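Long-range contact in phosphoglycerate dehydrogenase (Lactobacillus plantarum, PDB 3EVT), which probably catalyses the NAD-dependent oxidation of 3-phosphoglycerate to 3-phosphohydroxypyruvate, the first committed step of the phosphorylated route to serine: residues G92-M106 with Q147-M161. Sequence-based numbering, arbitrary orientation.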
loop_
_atom_site.group_PDB
_atom_site.type_symbol
_atom_site.label_atom_id
_atom_site.label_comp_id
_atom_site.label_asym_id
_atom_site.label_seq_id
_atom_site.Cartn_x
_atom_site.Cartn_y
_atom_site.Cartn_z
ATOM N N GLY A 92 -14.200 6.494 -6.954
ATOM C CA GLY A 92 -13.093 6.321 -6.013
ATOM C C GLY A 92 -11.819 7.106 -6.263
ATOM O O GLY A 92 -10.833 6.971 -5.505
ATOM N N ILE A 93 -11.813 7.935 -7.313
ATOM C CA ILE A 93 -10.561 8.593 -7.722
ATOM C C ILE A 93 -10.000 9.550 -6.678
ATOM O O ILE A 93 -8.821 9.433 -6.272
ATOM C CB ILE A 93 -10.677 9.331 -9.054
ATOM C CG1 ILE A 93 -11.084 8.345 -10.173
ATOM C CG2 ILE A 93 -9.299 10.009 -9.336
ATOM C CD1 ILE A 93 -11.345 9.014 -11.540
ATOM N N HIS A 94 -10.830 10.487 -6.236
ATOM C CA HIS A 94 -10.434 11.441 -5.195
ATOM C C HIS A 94 -10.121 10.691 -3.920
ATOM O O HIS A 94 -9.094 10.892 -3.342
ATOM C CB HIS A 94 -11.550 12.461 -4.864
ATOM C CG HIS A 94 -11.570 13.667 -5.750
ATOM N ND1 HIS A 94 -12.582 13.909 -6.678
ATOM C CD2 HIS A 94 -10.713 14.715 -5.847
ATOM C CE1 HIS A 94 -12.337 15.046 -7.312
ATOM N NE2 HIS A 94 -11.202 15.547 -6.838
ATOM N N ALA A 95 -11.033 9.841 -3.480
ATOM C CA ALA A 95 -10.802 9.040 -2.264
ATOM C C ALA A 95 -9.518 8.194 -2.317
ATOM O O ALA A 95 -8.833 8.116 -1.340
ATOM C CB ALA A 95 -11.999 8.167 -1.953
ATOM N N ASP A 96 -9.204 7.561 -3.450
ATOM C CA ASP A 96 -7.894 6.904 -3.663
ATOM C C ASP A 96 -6.676 7.802 -3.451
ATOM O O ASP A 96 -5.726 7.375 -2.785
ATOM C CB ASP A 96 -7.789 6.301 -5.080
ATOM C CG ASP A 96 -7.991 4.755 -5.099
ATOM O OD1 ASP A 96 -9.027 4.262 -4.535
ATOM O OD2 ASP A 96 -7.121 4.031 -5.703
ATOM N N ALA A 97 -6.669 9.012 -4.014
ATOM C CA ALA A 97 -5.528 9.911 -3.810
ATOM C C ALA A 97 -5.326 10.295 -2.352
ATOM O O ALA A 97 -4.220 10.290 -1.871
ATOM C CB ALA A 97 -5.622 11.196 -4.685
ATOM N N ILE A 98 -6.400 10.670 -1.671
ATOM C CA ILE A 98 -6.324 11.047 -0.277
ATOM C C ILE A 98 -5.854 9.864 0.579
ATOM O O ILE A 98 -5.076 10.012 1.510
ATOM C CB ILE A 98 -7.702 11.471 0.222
ATOM C CG1 ILE A 98 -8.169 12.738 -0.486
ATOM C CG2 ILE A 98 -7.707 11.562 1.733
ATOM C CD1 ILE A 98 -9.778 13.003 -0.315
ATOM N N SER A 99 -6.295 8.670 0.251
ATOM C CA SER A 99 -5.790 7.528 0.978
ATOM C C SER A 99 -4.289 7.332 0.800
ATOM O O SER A 99 -3.567 7.020 1.780
ATOM C CB SER A 99 -6.506 6.276 0.516
ATOM O OG SER A 99 -7.822 6.327 1.005
ATOM N N GLU A 100 -3.819 7.463 -0.441
ATOM C CA GLU A 100 -2.366 7.427 -0.716
ATOM C C GLU A 100 -1.562 8.466 0.093
ATOM O O GLU A 100 -0.489 8.167 0.608
ATOM C CB GLU A 100 -2.094 7.608 -2.221
ATOM C CG GLU A 100 -2.498 6.359 -3.062
ATOM C CD GLU A 100 -1.846 6.387 -4.432
ATOM O OE1 GLU A 100 -0.843 7.160 -4.575
ATOM O OE2 GLU A 100 -2.308 5.625 -5.334
ATOM N N SER A 101 -2.075 9.693 0.218
ATOM C CA SER A 101 -1.473 10.692 1.135
ATOM C C SER A 101 -1.376 10.244 2.567
ATOM O O SER A 101 -0.371 10.502 3.230
ATOM C CB SER A 101 -2.260 11.989 1.114
ATOM O OG SER A 101 -2.139 12.571 -0.184
ATOM N N VAL A 102 -2.411 9.587 3.080
ATOM C CA VAL A 102 -2.305 9.076 4.464
ATOM C C VAL A 102 -1.233 7.971 4.548
ATOM O O VAL A 102 -0.396 7.953 5.462
ATOM C CB VAL A 102 -3.647 8.585 4.991
ATOM C CG1 VAL A 102 -3.479 8.002 6.429
ATOM C CG2 VAL A 102 -4.649 9.755 4.986
ATOM N N LEU A 103 -1.239 7.047 3.600
ATOM C CA LEU A 103 -0.242 5.963 3.629
ATOM C C LEU A 103 1.162 6.581 3.588
ATOM O O LEU A 103 2.087 6.097 4.253
ATOM C CB LEU A 103 -0.452 4.988 2.454
ATOM C CG LEU A 103 -1.769 4.185 2.341
ATOM C CD1 LEU A 103 -1.773 3.447 0.998
ATOM C CD2 LEU A 103 -1.933 3.181 3.495
ATOM N N ALA A 104 1.303 7.660 2.806
ATOM C CA ALA A 104 2.566 8.334 2.590
ATOM C C ALA A 104 3.061 8.941 3.879
ATOM O O ALA A 104 4.262 8.865 4.204
ATOM C CB ALA A 104 2.398 9.432 1.501
ATOM N N ALA A 105 2.147 9.553 4.627
ATOM C CA ALA A 105 2.520 10.152 5.876
ATOM C C ALA A 105 3.025 9.061 6.834
ATOM O O ALA A 105 4.034 9.241 7.514
ATOM C CB ALA A 105 1.313 10.909 6.464
ATOM N N MET A 106 2.305 7.943 6.888
ATOM C CA MET A 106 2.562 6.882 7.845
ATOM C C MET A 106 3.843 6.163 7.470
ATOM O O MET A 106 4.691 5.918 8.327
ATOM C CB MET A 106 1.375 5.860 7.912
ATOM C CG MET A 106 0.023 6.367 8.500
ATOM S SD MET A 106 -1.237 5.059 8.795
ATOM C CE MET A 106 -1.555 4.465 7.167
ATOM N N GLN A 147 -16.897 7.312 2.167
ATOM C CA GLN A 147 -16.165 6.757 1.030
ATOM C C GLN A 147 -14.650 6.841 1.248
ATOM O O GLN A 147 -13.922 5.882 0.984
ATOM C CB GLN A 147 -16.522 7.553 -0.226
ATOM C CG GLN A 147 -16.099 6.924 -1.561
ATOM C CD GLN A 147 -15.840 7.993 -2.645
ATOM O OE1 GLN A 147 -16.251 9.155 -2.501
ATOM N NE2 GLN A 147 -15.135 7.614 -3.706
ATOM N N ILE A 148 -14.176 7.991 1.709
ATOM C CA ILE A 148 -12.741 8.170 2.009
ATOM C C ILE A 148 -12.214 7.189 3.071
ATOM O O ILE A 148 -11.231 6.471 2.828
ATOM C CB ILE A 148 -12.426 9.632 2.398
ATOM C CG1 ILE A 148 -12.505 10.538 1.152
ATOM C CG2 ILE A 148 -11.046 9.753 3.068
ATOM C CD1 ILE A 148 -12.746 11.979 1.521
ATOM N N GLY A 149 -12.889 7.126 4.222
ATOM C CA GLY A 149 -12.514 6.235 5.310
ATOM C C GLY A 149 -12.404 4.803 4.793
ATOM O O GLY A 149 -11.492 4.041 5.177
ATOM N N GLN A 150 -13.320 4.437 3.899
ATOM C CA GLN A 150 -13.418 3.065 3.422
ATOM C C GLN A 150 -12.321 2.723 2.423
ATOM O O GLN A 150 -11.820 1.586 2.385
ATOM C CB GLN A 150 -14.778 2.871 2.743
ATOM C CG GLN A 150 -15.974 2.808 3.720
ATOM C CD GLN A 150 -17.295 2.750 2.980
ATOM O OE1 GLN A 150 -17.408 2.088 1.955
ATOM N NE2 GLN A 150 -18.289 3.476 3.481
ATOM N N SER A 151 -11.951 3.704 1.593
ATOM C CA SER A 151 -10.867 3.459 0.643
ATOM C C SER A 151 -9.517 3.450 1.363
ATOM O O SER A 151 -8.667 2.646 1.045
ATOM C CB SER A 151 -10.930 4.394 -0.568
ATOM O OG SER A 151 -10.273 5.620 -0.308
ATOM N N LEU A 152 -9.350 4.295 2.380
ATOM C CA LEU A 152 -8.159 4.200 3.238
ATOM C C LEU A 152 -8.085 2.837 3.944
ATOM O O LEU A 152 -7.038 2.172 3.909
ATOM C CB LEU A 152 -8.090 5.341 4.255
ATOM C CG LEU A 152 -6.899 5.239 5.240
ATOM C CD1 LEU A 152 -5.529 5.090 4.525
ATOM C CD2 LEU A 152 -6.874 6.431 6.246
ATOM N N ALA A 153 -9.191 2.440 4.595
ATOM C CA ALA A 153 -9.346 1.089 5.169
ATOM C C ALA A 153 -8.960 -0.072 4.234
ATOM O O ALA A 153 -8.277 -1.035 4.651
ATOM C CB ALA A 153 -10.772 0.879 5.664
ATOM N N ALA A 154 -9.442 -0.022 2.994
ATOM C CA ALA A 154 -9.135 -1.085 2.031
ATOM C C ALA A 154 -7.622 -1.160 1.817
ATOM O O ALA A 154 -7.048 -2.248 1.810
ATOM C CB ALA A 154 -9.858 -0.847 0.671
ATOM N N LYS A 155 -6.968 -0.008 1.624
ATOM C CA LYS A 155 -5.519 -0.078 1.322
ATOM C C LYS A 155 -4.689 -0.517 2.526
ATOM O O LYS A 155 -3.787 -1.336 2.400
ATOM C CB LYS A 155 -5.002 1.246 0.797
ATOM C CG LYS A 155 -5.555 1.667 -0.529
ATOM C CD LYS A 155 -5.073 3.086 -0.862
ATOM C CE LYS A 155 -5.961 3.655 -1.937
ATOM N NZ LYS A 155 -5.723 2.882 -3.162
ATOM N N ALA A 156 -5.021 0.016 3.697
ATOM C CA ALA A 156 -4.313 -0.255 4.920
ATOM C C ALA A 156 -4.453 -1.745 5.220
ATOM O O ALA A 156 -3.489 -2.436 5.562
ATOM C CB ALA A 156 -4.929 0.590 6.053
ATOM N N SER A 157 -5.685 -2.218 5.113
ATOM C CA SER A 157 -5.986 -3.590 5.358
ATOM C C SER A 157 -5.171 -4.532 4.414
ATOM O O SER A 157 -4.552 -5.491 4.867
ATOM C CB SER A 157 -7.495 -3.764 5.173
ATOM O OG SER A 157 -7.793 -5.142 5.175
ATOM N N ALA A 158 -5.175 -4.248 3.113
ATOM C CA ALA A 158 -4.326 -4.985 2.164
ATOM C C ALA A 158 -2.823 -4.919 2.517
ATOM O O ALA A 158 -2.100 -5.860 2.221
ATOM C CB ALA A 158 -4.563 -4.502 0.733
ATOM N N LEU A 159 -2.379 -3.849 3.204
ATOM C CA LEU A 159 -1.002 -3.746 3.707
ATOM C C LEU A 159 -0.785 -4.451 5.089
ATOM O O LEU A 159 0.266 -4.345 5.717
ATOM C CB LEU A 159 -0.587 -2.275 3.731
ATOM C CG LEU A 159 -0.407 -1.775 2.303
ATOM C CD1 LEU A 159 -0.423 -0.257 2.273
ATOM C CD2 LEU A 159 0.923 -2.365 1.718
ATOM N N GLY A 160 -1.801 -5.165 5.558
ATOM C CA GLY A 160 -1.695 -5.904 6.798
ATOM C C GLY A 160 -2.049 -5.126 8.034
ATOM O O GLY A 160 -1.841 -5.609 9.136
ATOM N N MET A 161 -2.589 -3.905 7.878
ATOM C CA MET A 161 -3.010 -3.140 9.081
ATOM C C MET A 161 -4.346 -3.667 9.653
ATOM O O MET A 161 -5.182 -4.202 8.933
ATOM C CB MET A 161 -3.094 -1.640 8.813
ATOM C CG MET A 161 -1.790 -0.939 8.252
ATOM S SD MET A 161 -1.941 0.881 8.343
ATOM C CE MET A 161 -1.263 1.083 9.972
HETATM O O HOH W 1 -13.582 9.382 -4.876
HETATM O O HOH W 2 -3.226 3.354 -4.617
#
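Ser99, a small knob on helix 93-106, drops into a hole of helix 147-158 made by Ile148, Ser151, Leu152 and Lys155. Its OG is hydrogen-bonded to Ser151 OG at 2.9 Å, and either hydroxyl could be the donor. Ser151 reaches it with OG lodged between its own backbone N and carbonyl carbon (chi1 86°). Such short side chains let the helix axes approach to 8.5 Å, crossing at -55°.

A salt bridge and a bridging water line one flank. Lys155 lays CE over Ser99 CB (3.6 Å), then bends at its last torsion (chi4 -67°), bringing NZ to Asp96 OD2 at 3.1 Å in a salt bridge whose hydrogen bond is weak. The same ammonium donates to a water that in turn donates to Glu100 OE2; this carboxylate also accepts from backbone N-H groups of Leu135 and Thr136 of the second subunit. Separately, near the helix starts, another water accepts from both Ala95 N and Gln147 NE2.

The remaining contact is apolar. Ile98 and Ile148 cross nearly at right angles, with Ile98 CD1 3.6 Å from Ile148 CD1. Val102 CG1 meets Leu152 CD2 at 3.7 Å. Farther along, Leu103 CD2 and Leu159 CD1 touch tip to tip (3.9 Å), as do Met106 CE and Met161 SD (3.8 Å). Leu152 and Met106 also pack on Leu140 of strand 139-143, within the Rossmann-type domain.

Polar and charged groups thus gather toward the helix starts and one flank, with Ile98 and Ile148 among them, while the C-terminal half is apolar; together they tie the helix carrying the last glycine of a probable GxGxxG motif to one facing the dimer partner.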